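Local coordinates for ribosomal protein uL16 3-hydroxylase (Escherichia coli, PDB 4CCL) that hydroxylates a specific arginine of ribosomal protein uL16 at its C3 position, as an iron- and 2-oxoglutarate-dependent dioxygenase that works as a homodimer, at residues V122-D127 and L159-P164; V144-Q149 and P183-E188. All blocks are in the same frame, centred on the assembly; numbering follows the deposited sequence.

Interaction 1: residues V122-D127 and L159-P164; sequences VGPHLD and LLQVDP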
loop_
_atom_site.group_PDB
_atom_site.type_symbol
_atom_site.label_atom_id
_atom_site.label_comp_id
_atom_site.label_asym_id
_atom_site.label_seq_id
_atom_site.Cartn_x
_atom_site.Cartn_y
_atom_site.Cartn_z
ATOM N N VAL B 122 24.110 16.948 -20.113
ATOM C CA VAL B 122 23.023 15.985 -20.013
ATOM C C VAL B 122 21.840 16.300 -20.954
ATOM O O VAL B 122 20.901 15.507 -21.085
ATOM C CB VAL B 122 22.597 15.833 -18.525
ATOM C CG1 VAL B 122 21.198 16.382 -18.269
ATOM C CG2 VAL B 122 22.736 14.385 -18.068
ATOM N N GLY B 123 21.924 17.429 -21.655
ATOM C CA GLY B 123 20.850 17.871 -22.534
ATOM C C GLY B 123 19.801 18.690 -21.796
ATOM O O GLY B 123 19.915 18.882 -20.585
ATOM N N PRO B 124 18.773 19.184 -22.514
ATOM C CA PRO B 124 17.707 19.914 -21.817
ATOM C C PRO B 124 16.820 18.963 -21.026
ATOM O O PRO B 124 16.507 17.887 -21.528
ATOM C CB PRO B 124 16.897 20.552 -22.958
ATOM C CG PRO B 124 17.542 20.103 -24.249
ATOM C CD PRO B 124 18.442 18.950 -23.927
ATOM N N HIS B 125 16.411 19.349 -19.820
ATOM C CA HIS B 125 15.574 18.471 -19.002
ATOM C C HIS B 125 14.769 19.179 -17.913
ATOM O O HIS B 125 15.066 20.313 -17.535
ATOM C CB HIS B 125 16.407 17.336 -18.396
ATOM C CG HIS B 125 17.475 17.803 -17.458
ATOM N ND1 HIS B 125 17.475 17.488 -16.117
ATOM C CD2 HIS B 125 18.576 18.563 -17.667
ATOM C CE1 HIS B 125 18.531 18.033 -15.539
ATOM N NE2 HIS B 125 19.215 18.689 -16.456
ATOM N N LEU B 126 13.754 18.482 -17.412
ATOM C CA LEU B 126 12.937 18.954 -16.302
ATOM C C LEU B 126 13.240 18.143 -15.047
ATOM O O LEU B 126 13.572 16.961 -15.129
ATOM C CB LEU B 126 11.449 18.823 -16.645
ATOM C CG LEU B 126 10.810 19.994 -17.391
ATOM C CD1 LEU B 126 9.346 19.723 -17.672
ATOM C CD2 LEU B 126 10.962 21.252 -16.574
ATOM N N ASP B 127 13.137 18.786 -13.889
ATOM C CA ASP B 127 13.235 18.089 -12.611
ATOM C C ASP B 127 11.946 18.310 -11.836
ATOM O O ASP B 127 11.227 19.275 -12.088
ATOM C CB ASP B 127 14.423 18.600 -11.790
ATOM C CG ASP B 127 15.755 18.099 -12.310
ATOM O OD1 ASP B 127 15.759 17.191 -13.167
ATOM O OD2 ASP B 127 16.801 18.607 -11.850
ATOM N N LEU B 159 17.552 8.125 -20.558
ATOM C CA LEU B 159 17.854 9.551 -20.533
ATOM C C LEU B 159 16.632 10.404 -20.889
ATOM O O LEU B 159 16.087 10.290 -21.988
ATOM C CB LEU B 159 19.017 9.819 -21.492
ATOM C CG LEU B 159 19.686 11.185 -21.660
ATOM C CD1 LEU B 159 19.026 11.982 -22.774
ATOM C CD2 LEU B 159 19.723 11.962 -20.353
ATOM N N LEU B 160 16.216 11.264 -19.961
ATOM C CA LEU B 160 15.039 12.113 -20.158
ATOM C C LEU B 160 15.393 13.509 -20.655
ATOM O O LEU B 160 16.295 14.160 -20.124
ATOM C CB LEU B 160 14.230 12.237 -18.864
ATOM C CG LEU B 160 12.996 11.346 -18.702
ATOM C CD1 LEU B 160 12.050 11.489 -19.892
ATOM C CD2 LEU B 160 13.412 9.901 -18.503
ATOM N N GLN B 161 14.661 13.968 -21.665
ATOM C CA GLN B 161 14.872 15.296 -22.226
ATOM C C GLN B 161 13.565 15.957 -22.649
ATOM O O GLN B 161 12.530 15.301 -22.763
ATOM C CB GLN B 161 15.825 15.238 -23.423
ATOM C CG GLN B 161 17.287 15.078 -23.054
ATOM C CD GLN B 161 18.205 15.153 -24.259
ATOM O OE1 GLN B 161 17.753 15.349 -25.385
ATOM N NE2 GLN B 161 19.504 15.002 -24.027
ATOM N N VAL B 162 13.624 17.264 -22.874
ATOM C CA VAL B 162 12.500 17.987 -23.448
ATOM C C VAL B 162 12.925 18.591 -24.779
ATOM O O VAL B 162 14.082 18.472 -25.182
ATOM C CB VAL B 162 12.022 19.119 -22.519
ATOM C CG1 VAL B 162 11.518 18.555 -21.203
ATOM C CG2 VAL B 162 13.144 20.121 -22.279
ATOM N N ASP B 163 11.990 19.250 -25.454
ATOM C CA ASP B 163 12.305 19.943 -26.695
ATOM C C ASP B 163 13.062 21.222 -26.352
ATOM O O ASP B 163 12.920 21.742 -25.244
ATOM C CB ASP B 163 11.022 20.256 -27.473
ATOM C CG ASP B 163 10.223 19.009 -27.803
ATOM O OD1 ASP B 163 10.797 17.900 -27.755
ATOM O OD2 ASP B 163 9.017 19.137 -28.104
ATOM N N PRO B 164 13.885 21.726 -27.289
ATOM C CA PRO B 164 14.625 22.965 -27.024
ATOM C C PRO B 164 13.685 24.112 -26.673
ATOM O O PRO B 164 12.572 24.183 -27.193
ATOM C CB PRO B 164 15.342 23.244 -28.353
ATOM C CG PRO B 164 14.620 22.422 -29.374
ATOM C CD PRO B 164 14.168 21.199 -28.634
HETATM O O HOH W 1 18.567 14.606 -18.849
#
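Pro124 CD lies over one face of the Gln161 amide, 3.8 Å from its CD and almost along the normal through it. Gln161 NE2 donates to Val122 O (3.3 Å), which is tilted 18° out of the amide plane. Residues 122-127, in the loop between strands 108-116 and 131-135, carry the His-X-Asp motif of the JmjC double-stranded beta-helix (cupin) fold; its His125 and Asp127 bind the catalytic iron. Gln161 reaches this loop with its chain extended beyond CG (chi2 -175°). Gly123, with no side chain, leaves NE2 room near its CA. Pro124 O accepts a hydrogen bond from Val162 N (3.2 Å), the donor standing 54° above the carbonyl plane, and also receives a CA-H...O contact from Gln161 CA, at 3.1 Å. Val162 spreads its two methyls over the loop: CG2 lies 3.8 Å from Pro124 CB, and CG1 meets Leu126 CG. His125 CB rests near Leu160 O; CG sits between the backbone N and the carbonyl carbon, and the ring lies clear of 159-164, edge-to-face with that of His187. One water donates to Leu160 O at 2.6 Å and more weakly to Val122 O.

Interaction 2: residues V144-Q149 and P183-E188; sequences VGEKLQ and PGFPHE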
loop_
_atom_site.group_PDB
_atom_site.type_symbol
_atom_site.label_atom_id
_atom_site.label_comp_id
_atom_site.label_asym_id
_atom_site.label_seq_id
_atom_site.Cartn_x
_atom_site.Cartn_y
_atom_site.Cartn_z
ATOM N N VAL B 144 18.002 28.410 -18.785
ATOM C CA VAL B 144 16.762 28.024 -18.131
ATOM C C VAL B 144 15.588 28.669 -18.856
ATOM O O VAL B 144 15.597 29.876 -19.113
ATOM C CB VAL B 144 16.730 28.468 -16.655
ATOM C CG1 VAL B 144 15.541 27.837 -15.945
ATOM C CG2 VAL B 144 18.028 28.097 -15.954
ATOM N N GLY B 145 14.581 27.866 -19.186
ATOM C CA GLY B 145 13.401 28.377 -19.855
ATOM C C GLY B 145 12.271 28.650 -18.885
ATOM O O GLY B 145 12.343 28.284 -17.712
ATOM N N GLU B 146 11.220 29.295 -19.379
ATOM C CA GLU B 146 10.047 29.564 -18.565
ATOM C C GLU B 146 9.371 28.238 -18.228
ATOM O O GLU B 146 9.557 27.242 -18.929
ATOM C CB GLU B 146 9.085 30.498 -19.309
ATOM C CG GLU B 146 7.919 31.008 -18.477
ATOM C CD GLU B 146 8.361 31.631 -17.167
ATOM O OE1 GLU B 146 8.724 32.827 -17.164
ATOM O OE2 GLU B 146 8.339 30.927 -16.136
ATOM N N LYS B 147 8.576 28.225 -17.163
ATOM C CA LYS B 147 7.964 26.990 -16.705
ATOM C C LYS B 147 6.621 26.853 -17.397
ATOM O O LYS B 147 5.685 27.610 -17.138
ATOM C CB LYS B 147 7.777 27.050 -15.189
ATOM C CG LYS B 147 6.921 25.952 -14.587
ATOM C CD LYS B 147 6.510 26.358 -13.179
ATOM C CE LYS B 147 5.998 25.189 -12.359
ATOM N NZ LYS B 147 5.740 25.614 -10.953
ATOM N N LEU B 148 6.545 25.866 -18.285
ATOM C CA LEU B 148 5.394 25.663 -19.149
ATOM C C LEU B 148 5.278 24.173 -19.404
ATOM O O LEU B 148 6.286 23.467 -19.427
ATOM C CB LEU B 148 5.591 26.385 -20.484
ATOM C CG LEU B 148 5.972 27.869 -20.496
ATOM C CD1 LEU B 148 6.411 28.294 -21.887
ATOM C CD2 LEU B 148 4.820 28.733 -20.012
ATOM N N GLN B 149 4.054 23.694 -19.597
ATOM C CA GLN B 149 3.832 22.279 -19.863
ATOM C C GLN B 149 4.482 21.878 -21.184
ATOM O O GLN B 149 4.242 22.499 -22.218
ATOM C CB GLN B 149 2.334 21.973 -19.893
ATOM C CG GLN B 149 1.998 20.491 -19.876
ATOM N N PRO B 183 11.477 23.471 -9.202
ATOM C CA PRO B 183 10.954 22.400 -10.059
ATOM C C PRO B 183 10.000 22.918 -11.129
ATOM O O PRO B 183 9.223 23.835 -10.870
ATOM C CB PRO B 183 10.196 21.504 -9.074
ATOM C CG PRO B 183 9.887 22.383 -7.914
ATOM C CD PRO B 183 11.062 23.301 -7.800
ATOM N N GLY B 184 10.062 22.332 -12.320
ATOM C CA GLY B 184 9.163 22.707 -13.394
ATOM C C GLY B 184 9.795 23.591 -14.454
ATOM O O GLY B 184 9.200 23.828 -15.507
ATOM N N PHE B 185 10.999 24.083 -14.180
ATOM C CA PHE B 185 11.697 24.945 -15.127
ATOM C C PHE B 185 12.694 24.150 -15.956
ATOM O O PHE B 185 13.650 23.595 -15.417
ATOM C CB PHE B 185 12.415 26.085 -14.397
ATOM C CG PHE B 185 11.486 27.112 -13.816
ATOM C CD1 PHE B 185 10.859 26.886 -12.603
ATOM C CD2 PHE B 185 11.238 28.302 -14.483
ATOM C CE1 PHE B 185 10.003 27.825 -12.063
ATOM C CE2 PHE B 185 10.381 29.247 -13.948
ATOM C CZ PHE B 185 9.763 29.008 -12.736
ATOM N N PRO B 186 12.474 24.089 -17.276
ATOM C CA PRO B 186 13.400 23.366 -18.149
ATOM C C PRO B 186 14.759 24.040 -18.159
ATOM O O PRO B 186 14.845 25.267 -18.239
ATOM C CB PRO B 186 12.741 23.470 -19.527
ATOM C CG PRO B 186 11.889 24.682 -19.444
ATOM C CD PRO B 186 11.384 24.727 -18.032
ATOM N N HIS B 187 15.812 23.241 -18.065
ATOM C CA HIS B 187 17.158 23.781 -18.052
ATOM C C HIS B 187 18.128 22.867 -18.782
ATOM O O HIS B 187 17.917 21.658 -18.879
ATOM C CB HIS B 187 17.629 24.019 -16.618
ATOM C CG HIS B 187 17.498 22.821 -15.735
ATOM N ND1 HIS B 187 16.344 22.528 -15.045
ATOM C CD2 HIS B 187 18.381 21.839 -15.428
ATOM C CE1 HIS B 187 16.515 21.417 -14.350
ATOM N NE2 HIS B 187 17.745 20.979 -14.567
ATOM N N GLU B 188 19.187 23.465 -19.306
ATOM C CA GLU B 188 20.220 22.728 -20.003
ATOM C C GLU B 188 21.520 23.458 -19.763
ATOM O O GLU B 188 21.536 24.679 -19.690
ATOM C CB GLU B 188 19.926 22.698 -21.500
ATOM C CG GLU B 188 21.012 22.040 -22.331
ATOM C CD GLU B 188 20.705 22.052 -23.813
ATOM O OE1 GLU B 188 19.944 22.938 -24.258
ATOM O OE2 GLU B 188 21.220 21.170 -24.530
HETATM O O HOH W 2 7.876 25.577 -9.217
#
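An antiparallel pairing in the JmjC double-stranded beta-helix joins strand 140-145 to strand 187-191, whose first residue, His187, is an iron ligand. Val144 and His187 form a non-hydrogen-bonded pair, their CA atoms 4.3 Å apart, and Gly145 N donates to Pro186 O at 2.8 Å and 168°. Beyond the strands the contact closes around Phe185. Lys147 CB lies over the centre of one ring face, 3.6 Å from the centroid and 9° off the normal, a CH-pi contact, while Gly145 O sits at the ring edge, 3.4 Å from CD2. Glu146 OE2 approaches CE2 obliquely and also accepts Lys147 N; OE1 of the same carboxylate is salt-bridged to Arg20. An alanine in place of Phe185 would probably leave Lys147 CB without its aromatic floor and open a gap beside Glu146, though Val144 CG1 would keep its contact with CB. Extended along its whole length, Lys147 passes Gly184 O, with CG 3.2 Å away, and its NZ reaches Pro183 O through a water. Phe185 O, in turn, fixes the rotation of the His187 imidazole by accepting ND1 at 2.9 Å, in the plane of the carbonyl.

Overall arrangement
Interactions 1 and 2 have centres about 10 Å apart and meet along the iron site, each supplying part of the facial triad: His125 and Asp127 from 122-127, His187 from 183-188. Two probable backbone hydrogen bonds tie them, His125 N to His187 O at 2.9 Å and Asp127 O to Gly184 N at 3.3 Å, and Leu126 CD2 packs against Pro186 N and Gly184 O. NE2 of His125 stands 3.3 Å from NE2 of His187, and the side chains of His187 and Asp127 come within about 4 Å at their nearest atoms. A bound sulfate, probably from the crystallisation liquor, comes within about 4 Å of the Val122 side chain, nearest atoms compared.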